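Local atomic coordinates of inulin fructotransferase (Bacillus sp. snu-7, PDB entry 2INV), a protein that cleaves the fructose polymer inulin by intramolecular fructosyl transfer, releasing the cyclic disaccharide difructose anhydride III. Residues A[180-185]-A[202-207]; A[155-160]-A[227-232]; A[112-117]-A[144-149]; A[162-167]-A[185-190]. One frame throughout, in Å; residues are numbered along the deposited sequence.

Contact 1: residues A[180-185]-A[202-207]; sequences FVYLEH and IAECGN. With FRU (beta-D-fructofuranose), chain D.
Glu204 lies against the ring of Tyr182 and reaches on to the bound beta-D-fructofuranose. Its CB sits in the ring plane, 3.9 Å from Tyr182 CD1, and its OE1 lies 3.8 Å from Tyr182 CE1, with carboxylate and ring planes 59° apart. An extended chain (chi2 -175°) carries OE2 to the sugar, whose O3 donates a 2.6 Å hydrogen bond to Glu204 OE2. The carboxylate is gripped further by Ser93 N at OE1 and Ser91 OG at OE2, while Tyr182 OH bonds Asp96 and its ring stacks on Phe150.

Behind this first shell the backbones run in parallel register. Ala203 N donates to Phe180 O at 3.3 Å and Gly206 N to Leu183 O at 2.8 Å; Tyr182 N to Glu204 O and Asn207 N to Glu184 O are weak bonds. Tyr182 and Glu204 both have positive phi, so the two chains turn at equivalent places. Inside the bend, Phe180 CD2 packs 3.7 Å from Ile202 CG1, and Cys205 SG lies 4.0 Å from both Phe180 CB and Leu183 CB. Matched turns stacked on successive coils are characteristic of a right-handed parallel beta-helix, here with one turn lending Glu204 to the sugar pocket.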
loop_
_atom_site.group_PDB
_atom_site.type_symbol
_atom_site.label_atom_id
_atom_site.label_comp_id
_atom_site.label_asym_id
_atom_site.label_seq_id
_atom_site.Cartn_x
_atom_site.Cartn_y
_atom_site.Cartn_z
ATOM N N PHE A 180 -9.536 -9.844 12.431
ATOM C CA PHE A 180 -10.402 -11.016 12.372
ATOM C C PHE A 180 -9.645 -12.140 13.052
ATOM O O PHE A 180 -8.483 -12.391 12.723
ATOM C CB PHE A 180 -10.672 -11.423 10.922
ATOM C CG PHE A 180 -11.481 -10.429 10.142
ATOM C CD1 PHE A 180 -12.874 -10.521 10.083
ATOM C CD2 PHE A 180 -10.847 -9.433 9.416
ATOM C CE1 PHE A 180 -13.612 -9.641 9.307
ATOM C CE2 PHE A 180 -11.581 -8.546 8.635
ATOM C CZ PHE A 180 -12.962 -8.649 8.576
ATOM N N VAL A 181 -10.293 -12.834 13.979
ATOM C CA VAL A 181 -9.622 -13.928 14.651
ATOM C C VAL A 181 -10.565 -15.041 15.098
ATOM O O VAL A 181 -11.668 -14.785 15.588
ATOM C CB VAL A 181 -8.797 -13.396 15.845
ATOM C CG1 VAL A 181 -9.708 -12.745 16.874
ATOM C CG2 VAL A 181 -8.002 -14.524 16.473
ATOM N N TYR A 182 -10.115 -16.276 14.887
ATOM C CA TYR A 182 -10.845 -17.490 15.243
ATOM C C TYR A 182 -12.261 -17.616 14.666
ATOM O O TYR A 182 -13.190 -18.020 15.358
ATOM C CB TYR A 182 -10.853 -17.656 16.774
ATOM C CG TYR A 182 -9.865 -18.684 17.308
ATOM C CD1 TYR A 182 -8.554 -18.756 16.829
ATOM C CD2 TYR A 182 -10.246 -19.578 18.306
ATOM C CE1 TYR A 182 -7.643 -19.708 17.328
ATOM C CE2 TYR A 182 -9.344 -20.531 18.822
ATOM C CZ TYR A 182 -8.047 -20.584 18.324
ATOM O OH TYR A 182 -7.180 -21.521 18.824
ATOM N N LEU A 183 -12.403 -17.293 13.381
ATOM C CA LEU A 183 -13.685 -17.372 12.665
ATOM C C LEU A 183 -13.568 -18.399 11.547
ATOM O O LEU A 183 -12.558 -18.404 10.833
ATOM C CB LEU A 183 -14.032 -16.015 12.035
ATOM C CG LEU A 183 -14.424 -14.879 12.973
ATOM C CD1 LEU A 183 -14.394 -13.570 12.213
ATOM C CD2 LEU A 183 -15.808 -15.154 13.529
ATOM N N GLU A 184 -14.586 -19.235 11.347
ATOM C CA GLU A 184 -14.454 -20.200 10.271
ATOM C C GLU A 184 -14.292 -19.471 8.945
ATOM O O GLU A 184 -13.541 -19.908 8.072
ATOM C CB GLU A 184 -15.633 -21.166 10.196
ATOM C CG GLU A 184 -15.226 -22.383 9.379
ATOM C CD GLU A 184 -16.203 -23.532 9.417
ATOM O OE1 GLU A 184 -16.761 -23.812 10.498
ATOM O OE2 GLU A 184 -16.386 -24.180 8.365
ATOM N N HIS A 185 -15.003 -18.361 8.801
ATOM C CA HIS A 185 -14.915 -17.538 7.602
ATOM C C HIS A 185 -14.805 -16.113 8.122
ATOM O O HIS A 185 -15.715 -15.621 8.786
ATOM C CB HIS A 185 -16.177 -17.667 6.744
ATOM C CG HIS A 185 -16.424 -19.046 6.223
ATOM N ND1 HIS A 185 -15.938 -19.487 5.011
ATOM C CD2 HIS A 185 -17.106 -20.086 6.758
ATOM C CE1 HIS A 185 -16.312 -20.740 4.821
ATOM N NE2 HIS A 185 -17.021 -21.127 5.866
ATOM N N ILE A 202 -6.021 -10.605 9.297
ATOM C CA ILE A 202 -6.964 -11.712 9.231
ATOM C C ILE A 202 -6.201 -13.010 9.462
ATOM O O ILE A 202 -5.608 -13.559 8.524
ATOM C CB ILE A 202 -7.594 -11.783 7.839
ATOM C CG1 ILE A 202 -7.882 -10.367 7.342
ATOM C CG2 ILE A 202 -8.861 -12.617 7.877
ATOM C CD1 ILE A 202 -8.329 -10.294 5.915
ATOM N N ALA A 203 -6.212 -13.519 10.686
ATOM C CA ALA A 203 -5.479 -14.747 10.938
ATOM C C ALA A 203 -6.113 -15.664 11.960
ATOM O O ALA A 203 -6.956 -15.245 12.769
ATOM C CB ALA A 203 -4.060 -14.421 11.351
ATOM N N GLU A 204 -5.684 -16.923 11.913
ATOM C CA GLU A 204 -6.197 -17.935 12.812
ATOM C C GLU A 204 -7.693 -18.043 12.535
ATOM O O GLU A 204 -8.520 -18.167 13.438
ATOM C CB GLU A 204 -5.873 -17.551 14.261
ATOM C CG GLU A 204 -4.346 -17.581 14.492
ATOM C CD GLU A 204 -3.922 -17.319 15.928
ATOM O OE1 GLU A 204 -4.797 -17.239 16.816
ATOM O OE2 GLU A 204 -2.698 -17.209 16.171
ATOM N N CYS A 205 -8.006 -18.001 11.242
ATOM C CA CYS A 205 -9.362 -18.118 10.724
ATOM C C CYS A 205 -9.368 -19.311 9.776
ATOM O O CYS A 205 -8.341 -19.607 9.144
ATOM C CB CYS A 205 -9.751 -16.860 9.955
ATOM S SG CYS A 205 -10.193 -15.435 10.984
ATOM N N GLY A 206 -10.500 -20.005 9.683
ATOM C CA GLY A 206 -10.562 -21.152 8.794
ATOM C C GLY A 206 -10.305 -20.666 7.384
ATOM O O GLY A 206 -9.546 -21.259 6.629
ATOM N N ASN A 207 -10.951 -19.554 7.051
ATOM C CA ASN A 207 -10.821 -18.902 5.756
ATOM C C ASN A 207 -10.657 -17.414 6.035
ATOM O O ASN A 207 -11.280 -16.887 6.950
ATOM C CB ASN A 207 -12.078 -19.114 4.911
ATOM C CG ASN A 207 -12.395 -20.577 4.690
ATOM O OD1 ASN A 207 -12.847 -21.267 5.602
ATOM N ND2 ASN A 207 -12.159 -21.062 3.474
HETATM C C1 FRU D . 0.208 -20.066 15.592
HETATM C C2 FRU D . 0.600 -19.180 14.334
HETATM C C3 FRU D . -0.618 -18.547 13.603
HETATM C C4 FRU D . -0.229 -18.527 12.107
HETATM C C5 FRU D . 0.699 -19.703 12.019
HETATM C C6 FRU D . 1.957 -19.275 11.247
HETATM O O1 FRU D . -0.952 -20.897 15.326
HETATM O O3 FRU D . -1.470 -17.474 13.920
HETATM O O4 FRU D . -1.354 -18.573 11.248
HETATM O O5 FRU D . 0.986 -20.158 13.388
HETATM O O6 FRU D . 2.510 -20.422 10.746
#

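Contact 2: residues A[155-160]-A[227-232]; sequences NSYHNG and AGPDGV
Ala227 meets Tyr157 through its carbonyl: Ala227 O lies 3.2 Å from Tyr157 CE1, and a water that donates to Ala227 O at 2.7 Å is also hydrogen-bonded to Tyr157 OH. The same hydroxyl bonds Arg252 NH1, a residue of the fructose pocket. At Gly228 the backbone passes over the ring face, a CH-pi contact with Gly228 CA 3.7 Å from the Tyr157 centroid and 15° off its normal; a CB at this position would collide with Tyr157 CD1. Pro229 follows over the same face, its CD 4.1 Å from the Tyr157 centroid. An alanine in place of Tyr157 would probably leave Gly228 and Pro229 without their cover and take one hydrogen-bond partner from Arg252 and from the water. Asp230 then turns to the other side chain, its OD2 at the edge of the imidazole, 3.4 Å from His158 CE1. That ring is held by His158 ND1 donating to Ser156 O at 2.7 Å, while Ser156 OG accepts from His158 N in an ST turn. Gly231 N closes a type I turn onto Gly228 O. Beyond it, Val232 bonds Cys208 of strand 207-211. The loop between strands 224-226 and 232-240 thus packs against the one joining strands 135-146 and 162-166.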
loop_
_atom_site.group_PDB
_atom_site.type_symbol
_atom_site.label_atom_id
_atom_site.label_comp_id
_atom_site.label_asym_id
_atom_site.label_seq_id
_atom_site.Cartn_x
_atom_site.Cartn_y
_atom_site.Cartn_z
ATOM N N ASN A 155 -8.210 -27.044 17.902
ATOM C CA ASN A 155 -7.385 -26.663 16.757
ATOM C C ASN A 155 -8.025 -27.077 15.436
ATOM O O ASN A 155 -7.324 -27.337 14.458
ATOM C CB ASN A 155 -5.995 -27.306 16.850
ATOM C CG ASN A 155 -5.193 -26.809 18.033
ATOM O OD1 ASN A 155 -5.196 -25.620 18.344
ATOM N ND2 ASN A 155 -4.479 -27.717 18.687
ATOM N N SER A 156 -9.353 -27.102 15.408
ATOM C CA SER A 156 -10.095 -27.516 14.226
ATOM C C SER A 156 -10.302 -26.456 13.143
ATOM O O SER A 156 -10.490 -26.799 11.979
ATOM C CB SER A 156 -11.468 -28.037 14.644
ATOM O OG SER A 156 -12.333 -26.952 14.969
ATOM N N TYR A 157 -10.268 -25.180 13.521
ATOM C CA TYR A 157 -10.505 -24.092 12.573
ATOM C C TYR A 157 -11.927 -24.214 12.065
ATOM O O TYR A 157 -12.226 -23.826 10.937
ATOM C CB TYR A 157 -9.586 -24.170 11.363
ATOM C CG TYR A 157 -8.203 -23.610 11.567
ATOM C CD1 TYR A 157 -7.929 -22.257 11.365
ATOM C CD2 TYR A 157 -7.166 -24.442 11.937
ATOM C CE1 TYR A 157 -6.646 -21.753 11.532
ATOM C CE2 TYR A 157 -5.883 -23.967 12.102
ATOM C CZ TYR A 157 -5.623 -22.623 11.899
ATOM O OH TYR A 157 -4.344 -22.160 12.062
ATOM N N HIS A 158 -12.796 -24.775 12.891
ATOM C CA HIS A 158 -14.191 -24.936 12.520
ATOM C C HIS A 158 -15.067 -24.452 13.642
ATOM O O HIS A 158 -14.807 -24.754 14.806
ATOM C CB HIS A 158 -14.518 -26.404 12.252
ATOM C CG HIS A 158 -14.089 -26.883 10.898
ATOM N ND1 HIS A 158 -12.788 -27.233 10.605
ATOM C CD2 HIS A 158 -14.783 -27.040 9.743
ATOM C CE1 HIS A 158 -12.697 -27.580 9.334
ATOM N NE2 HIS A 158 -13.894 -27.471 8.788
ATOM N N ASN A 159 -16.107 -23.706 13.301
ATOM C CA ASN A 159 -17.007 -23.243 14.339
ATOM C C ASN A 159 -18.268 -22.639 13.745
ATOM O O ASN A 159 -19.092 -22.079 14.457
ATOM C CB ASN A 159 -16.307 -22.247 15.277
ATOM C CG ASN A 159 -15.896 -20.966 14.582
ATOM O OD1 ASN A 159 -16.413 -20.622 13.516
ATOM N ND2 ASN A 159 -14.967 -20.242 15.195
ATOM N N GLY A 160 -18.400 -22.774 12.430
ATOM C CA GLY A 160 -19.571 -22.287 11.723
ATOM C C GLY A 160 -19.887 -20.805 11.794
ATOM O O GLY A 160 -20.998 -20.403 11.424
ATOM N N ALA A 227 -4.642 -18.571 7.279
ATOM C CA ALA A 227 -5.903 -19.318 7.311
ATOM C C ALA A 227 -5.834 -20.692 7.975
ATOM O O ALA A 227 -5.073 -20.911 8.924
ATOM C CB ALA A 227 -6.437 -19.470 5.900
ATOM N N GLY A 228 -6.664 -21.610 7.481
ATOM C CA GLY A 228 -6.688 -22.957 8.019
ATOM C C GLY A 228 -6.486 -24.022 6.951
ATOM O O GLY A 228 -6.792 -23.803 5.773
ATOM N N PRO A 229 -5.956 -25.194 7.341
ATOM C CA PRO A 229 -5.682 -26.348 6.475
ATOM C C PRO A 229 -6.817 -26.686 5.516
ATOM O O PRO A 229 -6.579 -27.120 4.385
ATOM C CB PRO A 229 -5.444 -27.470 7.472
ATOM C CG PRO A 229 -4.724 -26.761 8.576
ATOM C CD PRO A 229 -5.506 -25.461 8.721
ATOM N N ASP A 230 -8.046 -26.478 5.978
ATOM C CA ASP A 230 -9.239 -26.766 5.187
ATOM C C ASP A 230 -9.836 -25.505 4.593
ATOM O O ASP A 230 -10.923 -25.537 4.010
ATOM C CB ASP A 230 -10.296 -27.429 6.065
ATOM C CG ASP A 230 -9.847 -28.766 6.607
ATOM O OD1 ASP A 230 -9.311 -29.586 5.826
ATOM O OD2 ASP A 230 -10.028 -29.004 7.821
ATOM N N GLY A 231 -9.138 -24.388 4.753
ATOM C CA GLY A 231 -9.658 -23.143 4.232
ATOM C C GLY A 231 -8.720 -22.459 3.268
ATOM O O GLY A 231 -7.591 -22.906 3.037
ATOM N N VAL A 232 -9.189 -21.349 2.718
ATOM C CA VAL A 232 -8.403 -20.578 1.786
ATOM C C VAL A 232 -7.947 -19.311 2.481
ATOM O O VAL A 232 -8.586 -18.852 3.439
ATOM C CB VAL A 232 -9.235 -20.212 0.559
ATOM C CG1 VAL A 232 -9.640 -21.481 -0.184
ATOM C CG2 VAL A 232 -10.475 -19.434 0.976
HETATM O O HOH W 1 -4.147 -19.590 11.108
#

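Contact 3: residues A[112-117]-A[144-149]; sequences HIRVLT and CLDGVG
Asp146 is bound to the strand 112-115 at both ends of its backbone: Asp146 N donates to Ile113 O at 2.9 Å with an N-H...O angle of 169°, and Val115 N donates to Asp146 O. Ile113 N to Cys144 O, at 2.7 Å, completes the parallel pairing. With CG anti to the backbone N (chi1 167°), the Asp146 carboxylate stands beside His112, nearly coplanar with its ring, and OD2 comes 2.9 Å from His112 CE1. Its OD1 forms a salt bridge with Arg92 and accepts from Val148 N at 2.6 Å, from above the carboxylate plane, in an Asx turn. An alanine here would probably leave Arg92 without its counter-charge and Val148 N without its acceptor, loosening the turn that ends the strand.

The two strands are neighbouring rungs of the parallel beta-helix, their axes 27° apart, and Lys161 NZ bridges the carbonyls of Val115 and Gly147 where they finish. On the His112 side, Arg114 CG covers one face of the imidazole, and Val148 CG2 lies 3.8 Å above the Arg114 guanidinium plane; Arg114 is anchored by Asp68 and Gln107. On the opposite face of the sheet, Leu145 CD2 touches Val115 CG2 at 3.7 Å and Ile113 CG2 at 3.9 Å.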
loop_
_atom_site.group_PDB
_atom_site.type_symbol
_atom_site.label_atom_id
_atom_site.label_comp_id
_atom_site.label_asym_id
_atom_site.label_seq_id
_atom_site.Cartn_x
_atom_site.Cartn_y
_atom_site.Cartn_z
ATOM N N HIS A 112 -13.593 -4.902 20.456
ATOM C CA HIS A 112 -13.744 -6.344 20.448
ATOM C C HIS A 112 -15.180 -6.889 20.404
ATOM O O HIS A 112 -15.945 -6.754 21.370
ATOM C CB HIS A 112 -12.989 -6.822 21.692
ATOM C CG HIS A 112 -13.000 -8.294 21.917
ATOM N ND1 HIS A 112 -12.772 -9.215 20.917
ATOM C CD2 HIS A 112 -13.098 -9.000 23.066
ATOM C CE1 HIS A 112 -12.725 -10.425 21.445
ATOM N NE2 HIS A 112 -12.917 -10.323 22.747
ATOM N N ILE A 113 -15.534 -7.520 19.287
ATOM C CA ILE A 113 -16.855 -8.115 19.154
ATOM C C ILE A 113 -16.705 -9.622 19.128
ATOM O O ILE A 113 -16.033 -10.183 18.255
ATOM C CB ILE A 113 -17.581 -7.689 17.859
ATOM C CG1 ILE A 113 -18.017 -6.231 17.958
ATOM C CG2 ILE A 113 -18.793 -8.593 17.630
ATOM C CD1 ILE A 113 -18.751 -5.731 16.736
ATOM N N ARG A 114 -17.318 -10.270 20.108
ATOM C CA ARG A 114 -17.268 -11.708 20.171
ATOM C C ARG A 114 -18.510 -12.211 19.477
ATOM O O ARG A 114 -19.641 -11.940 19.885
ATOM C CB ARG A 114 -17.202 -12.158 21.613
ATOM C CG ARG A 114 -16.322 -11.260 22.463
ATOM C CD ARG A 114 -15.682 -12.066 23.545
ATOM N NE ARG A 114 -16.696 -12.823 24.261
ATOM C CZ ARG A 114 -16.495 -13.989 24.847
ATOM N NH1 ARG A 114 -15.306 -14.542 24.812
ATOM N NH2 ARG A 114 -17.497 -14.601 25.447
ATOM N N VAL A 115 -18.253 -12.908 18.382
ATOM C CA VAL A 115 -19.275 -13.472 17.530
ATOM C C VAL A 115 -19.797 -14.758 18.155
ATOM O O VAL A 115 -19.097 -15.773 18.199
ATOM C CB VAL A 115 -18.672 -13.750 16.143
ATOM C CG1 VAL A 115 -19.716 -14.331 15.212
ATOM C CG2 VAL A 115 -18.105 -12.459 15.572
ATOM N N LEU A 116 -21.029 -14.703 18.647
ATOM C CA LEU A 116 -21.661 -15.854 19.279
ATOM C C LEU A 116 -22.952 -16.148 18.519
ATOM O O LEU A 116 -24.012 -16.351 19.116
ATOM C CB LEU A 116 -21.976 -15.530 20.742
ATOM C CG LEU A 116 -20.772 -15.000 21.518
ATOM C CD1 LEU A 116 -21.225 -14.447 22.858
ATOM C CD2 LEU A 116 -19.761 -16.118 21.703
ATOM N N THR A 117 -22.847 -16.167 17.197
ATOM C CA THR A 117 -23.990 -16.401 16.344
ATOM C C THR A 117 -24.546 -17.811 16.342
ATOM O O THR A 117 -23.838 -18.789 16.560
ATOM C CB THR A 117 -23.671 -15.991 14.898
ATOM O OG1 THR A 117 -22.431 -16.580 14.497
ATOM C CG2 THR A 117 -23.580 -14.481 14.779
ATOM N N CYS A 144 -12.601 -5.288 15.944
ATOM C CA CYS A 144 -12.266 -6.704 16.041
ATOM C C CYS A 144 -13.396 -7.733 16.083
ATOM O O CYS A 144 -14.322 -7.615 16.882
ATOM C CB CYS A 144 -11.371 -6.881 17.270
ATOM S SG CYS A 144 -10.818 -8.564 17.618
ATOM N N LEU A 145 -13.296 -8.743 15.216
ATOM C CA LEU A 145 -14.269 -9.832 15.142
ATOM C C LEU A 145 -13.585 -11.117 15.589
ATOM O O LEU A 145 -12.686 -11.631 14.913
ATOM C CB LEU A 145 -14.818 -9.976 13.719
ATOM C CG LEU A 145 -15.874 -8.940 13.318
ATOM C CD1 LEU A 145 -16.201 -9.083 11.842
ATOM C CD2 LEU A 145 -17.123 -9.135 14.169
ATOM N N ASP A 146 -14.041 -11.639 16.726
ATOM C CA ASP A 146 -13.455 -12.831 17.335
ATOM C C ASP A 146 -14.472 -13.979 17.486
ATOM O O ASP A 146 -15.535 -13.816 18.102
ATOM C CB ASP A 146 -12.849 -12.380 18.678
ATOM C CG ASP A 146 -12.478 -13.517 19.603
ATOM O OD1 ASP A 146 -12.286 -14.654 19.144
ATOM O OD2 ASP A 146 -12.364 -13.245 20.818
ATOM N N GLY A 147 -14.137 -15.129 16.896
ATOM C CA GLY A 147 -15.005 -16.298 16.941
ATOM C C GLY A 147 -14.927 -17.073 18.237
ATOM O O GLY A 147 -15.579 -18.109 18.404
ATOM N N VAL A 148 -14.103 -16.567 19.148
ATOM C CA VAL A 148 -13.923 -17.163 20.467
ATOM C C VAL A 148 -13.221 -18.524 20.555
ATOM O O VAL A 148 -12.281 -18.685 21.332
ATOM C CB VAL A 148 -15.284 -17.254 21.195
ATOM C CG1 VAL A 148 -15.091 -17.797 22.597
ATOM C CG2 VAL A 148 -15.928 -15.880 21.233
ATOM N N GLY A 149 -13.668 -19.500 19.773
ATOM C CA GLY A 149 -13.047 -20.811 19.836
ATOM C C GLY A 149 -13.430 -21.768 18.725
ATOM O O GLY A 149 -14.386 -21.533 17.988
#

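Contact 4: residues A[162-167]-A[185-190]; sequences TGIEVA and HALIVR
Ile164 and Leu187 are neighbours across two parallel strands, their side chains set obliquely to each other; the strand axes are 4.6 Å apart and only 6° from parallel. Backbone bonds come first. Ile164 N donates to Ala186 O, Ile188 N to Ile164 O, Val166 N to Ile188 O and Arg190 N to Val166 O, all with N-H...O angles of at least 163°. Gly163 N is shared, donating to His185 O at 2.9 Å and weakly to Ala186 O. Both chains turn a corner here, at Gly163 and Ala186; a CB on Gly163 would run into Ala186 O. CA-H...O contacts reinforce the pairing, among them Thr162 CA to His185 O at 3.0 Å.

Apolar packing fills the inward face. Leu187 CG is anti to the backbone N (chi1 175°), and its CD1 lies 3.7 Å from Ile164 CG2; Val189 CG1 meets Val166 CB at 3.8 Å. Ile164 also touches Met178 and Phe180 of strand 174-181.

Mixed contacts occupy the other face. The extended Glu165 runs alongside Ile188, its OE2 3.7 Å from Ile188 CG2, while OE1 bonds Gln123. Thr162 OG1 sits 3.4 Å from His185 CB. Aliphatic residues stacked in register inside consecutive coils, as Ile164 on Leu187 and Val166 on Val189, are the signature of a parallel beta-helix.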
loop_
_atom_site.group_PDB
_atom_site.type_symbol
_atom_site.label_atom_id
_atom_site.label_comp_id
_atom_site.label_asym_id
_atom_site.label_seq_id
_atom_site.Cartn_x
_atom_site.Cartn_y
_atom_site.Cartn_z
ATOM N N THR A 162 -19.164 -16.667 10.816
ATOM C CA THR A 162 -18.579 -15.819 9.784
ATOM C C THR A 162 -18.579 -14.388 10.316
ATOM O O THR A 162 -19.516 -13.977 11.005
ATOM C CB THR A 162 -19.353 -15.866 8.455
ATOM O OG1 THR A 162 -19.304 -17.192 7.914
ATOM C CG2 THR A 162 -18.704 -14.908 7.449
ATOM N N GLY A 163 -17.522 -13.644 10.001
ATOM C CA GLY A 163 -17.397 -12.280 10.482
ATOM C C GLY A 163 -18.184 -11.248 9.699
ATOM O O GLY A 163 -19.105 -10.618 10.228
ATOM N N ILE A 164 -17.796 -11.043 8.446
ATOM C CA ILE A 164 -18.471 -10.079 7.583
ATOM C C ILE A 164 -18.734 -10.743 6.245
ATOM O O ILE A 164 -17.810 -11.258 5.608
ATOM C CB ILE A 164 -17.599 -8.834 7.339
ATOM C CG1 ILE A 164 -17.433 -8.054 8.640
ATOM C CG2 ILE A 164 -18.230 -7.948 6.264
ATOM C CD1 ILE A 164 -16.457 -6.889 8.544
ATOM N N GLU A 165 -19.989 -10.754 5.818
ATOM C CA GLU A 165 -20.316 -11.364 4.539
ATOM C C GLU A 165 -21.193 -10.470 3.690
ATOM O O GLU A 165 -22.265 -10.027 4.112
ATOM C CB GLU A 165 -20.997 -12.721 4.729
ATOM C CG GLU A 165 -21.663 -13.218 3.469
ATOM C CD GLU A 165 -21.869 -14.714 3.445
ATOM O OE1 GLU A 165 -21.954 -15.330 4.529
ATOM O OE2 GLU A 165 -21.936 -15.277 2.328
ATOM N N VAL A 166 -20.723 -10.205 2.478
ATOM C CA VAL A 166 -21.450 -9.361 1.540
ATOM C C VAL A 166 -22.036 -10.265 0.459
ATOM O O VAL A 166 -21.334 -10.670 -0.479
ATOM C CB VAL A 166 -20.510 -8.329 0.907
ATOM C CG1 VAL A 166 -21.267 -7.484 -0.094
ATOM C CG2 VAL A 166 -19.916 -7.451 2.007
ATOM N N ALA A 167 -23.327 -10.563 0.583
ATOM C CA ALA A 167 -23.999 -11.455 -0.352
ATOM C C ALA A 167 -24.588 -10.833 -1.625
ATOM O O ALA A 167 -24.845 -11.551 -2.593
ATOM C CB ALA A 167 -25.078 -12.219 0.385
ATOM N N HIS A 185 -15.003 -18.361 8.801
ATOM C CA HIS A 185 -14.915 -17.538 7.602
ATOM C C HIS A 185 -14.805 -16.113 8.122
ATOM O O HIS A 185 -15.715 -15.621 8.786
ATOM C CB HIS A 185 -16.177 -17.667 6.744
ATOM C CG HIS A 185 -16.424 -19.046 6.223
ATOM N ND1 HIS A 185 -15.938 -19.487 5.011
ATOM C CD2 HIS A 185 -17.106 -20.086 6.758
ATOM C CE1 HIS A 185 -16.312 -20.740 4.821
ATOM N NE2 HIS A 185 -17.021 -21.127 5.866
ATOM N N ALA A 186 -13.693 -15.447 7.841
ATOM C CA ALA A 186 -13.522 -14.083 8.321
ATOM C C ALA A 186 -14.327 -13.121 7.467
ATOM O O ALA A 186 -15.297 -12.514 7.922
ATOM C CB ALA A 186 -12.053 -13.701 8.289
ATOM N N LEU A 187 -13.927 -13.009 6.207
ATOM C CA LEU A 187 -14.580 -12.104 5.270
ATOM C C LEU A 187 -14.991 -12.758 3.949
ATOM O O LEU A 187 -14.197 -13.449 3.311
ATOM C CB LEU A 187 -13.643 -10.935 4.968
ATOM C CG LEU A 187 -14.113 -9.944 3.910
ATOM C CD1 LEU A 187 -15.201 -9.072 4.491
ATOM C CD2 LEU A 187 -12.939 -9.094 3.454
ATOM N N ILE A 188 -16.234 -12.521 3.544
ATOM C CA ILE A 188 -16.759 -13.053 2.292
ATOM C C ILE A 188 -17.412 -11.916 1.507
ATOM O O ILE A 188 -18.209 -11.161 2.056
ATOM C CB ILE A 188 -17.827 -14.148 2.538
ATOM C CG1 ILE A 188 -17.191 -15.374 3.195
ATOM C CG2 ILE A 188 -18.488 -14.538 1.218
ATOM C CD1 ILE A 188 -18.179 -16.466 3.551
ATOM N N VAL A 189 -17.062 -11.780 0.232
ATOM C CA VAL A 189 -17.641 -10.731 -0.603
ATOM C C VAL A 189 -17.899 -11.201 -2.034
ATOM O O VAL A 189 -16.980 -11.344 -2.838
ATOM C CB VAL A 189 -16.746 -9.476 -0.652
ATOM C CG1 VAL A 189 -17.454 -8.373 -1.422
ATOM C CG2 VAL A 189 -16.427 -9.002 0.759
ATOM N N ARG A 190 -19.176 -11.417 -2.319
ATOM C CA ARG A 190 -19.666 -11.880 -3.605
ATOM C C ARG A 190 -20.006 -10.712 -4.520
ATOM O O ARG A 190 -20.549 -9.717 -4.072
ATOM C CB ARG A 190 -20.908 -12.736 -3.347
ATOM C CG ARG A 190 -21.359 -13.569 -4.513
ATOM C CD ARG A 190 -22.327 -14.613 -4.060
ATOM N NE ARG A 190 -22.382 -15.706 -5.022
ATOM C CZ ARG A 190 -21.795 -16.883 -4.854
ATOM N NH1 ARG A 190 -21.109 -17.118 -3.750
ATOM N NH2 ARG A 190 -21.891 -17.813 -5.793
#

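From the N terminus, contact 3 closes first, pairing 112-117 with 144-149 before any other contact opens. Contact 2 then opens at 155-160 and closes at 227-232, spanning a long loop that holds contacts 4 and 1. These two cross: 162-167 pairs with 185-190, while 180-185 pairs with 202-207, and they share His185. Laterally, Val181 of contact 1 bonds Leu145 and Gly147 of contact 3, and Leu145 also packs on Ile164 of contact 4, joining all three through neighbouring strands of the beta-helix. Contact 2 is fastened by Asn159 to Tyr182 and Gly149, and by Gly160 to Glu184, tying the loops on the sugar-binding side to the coils.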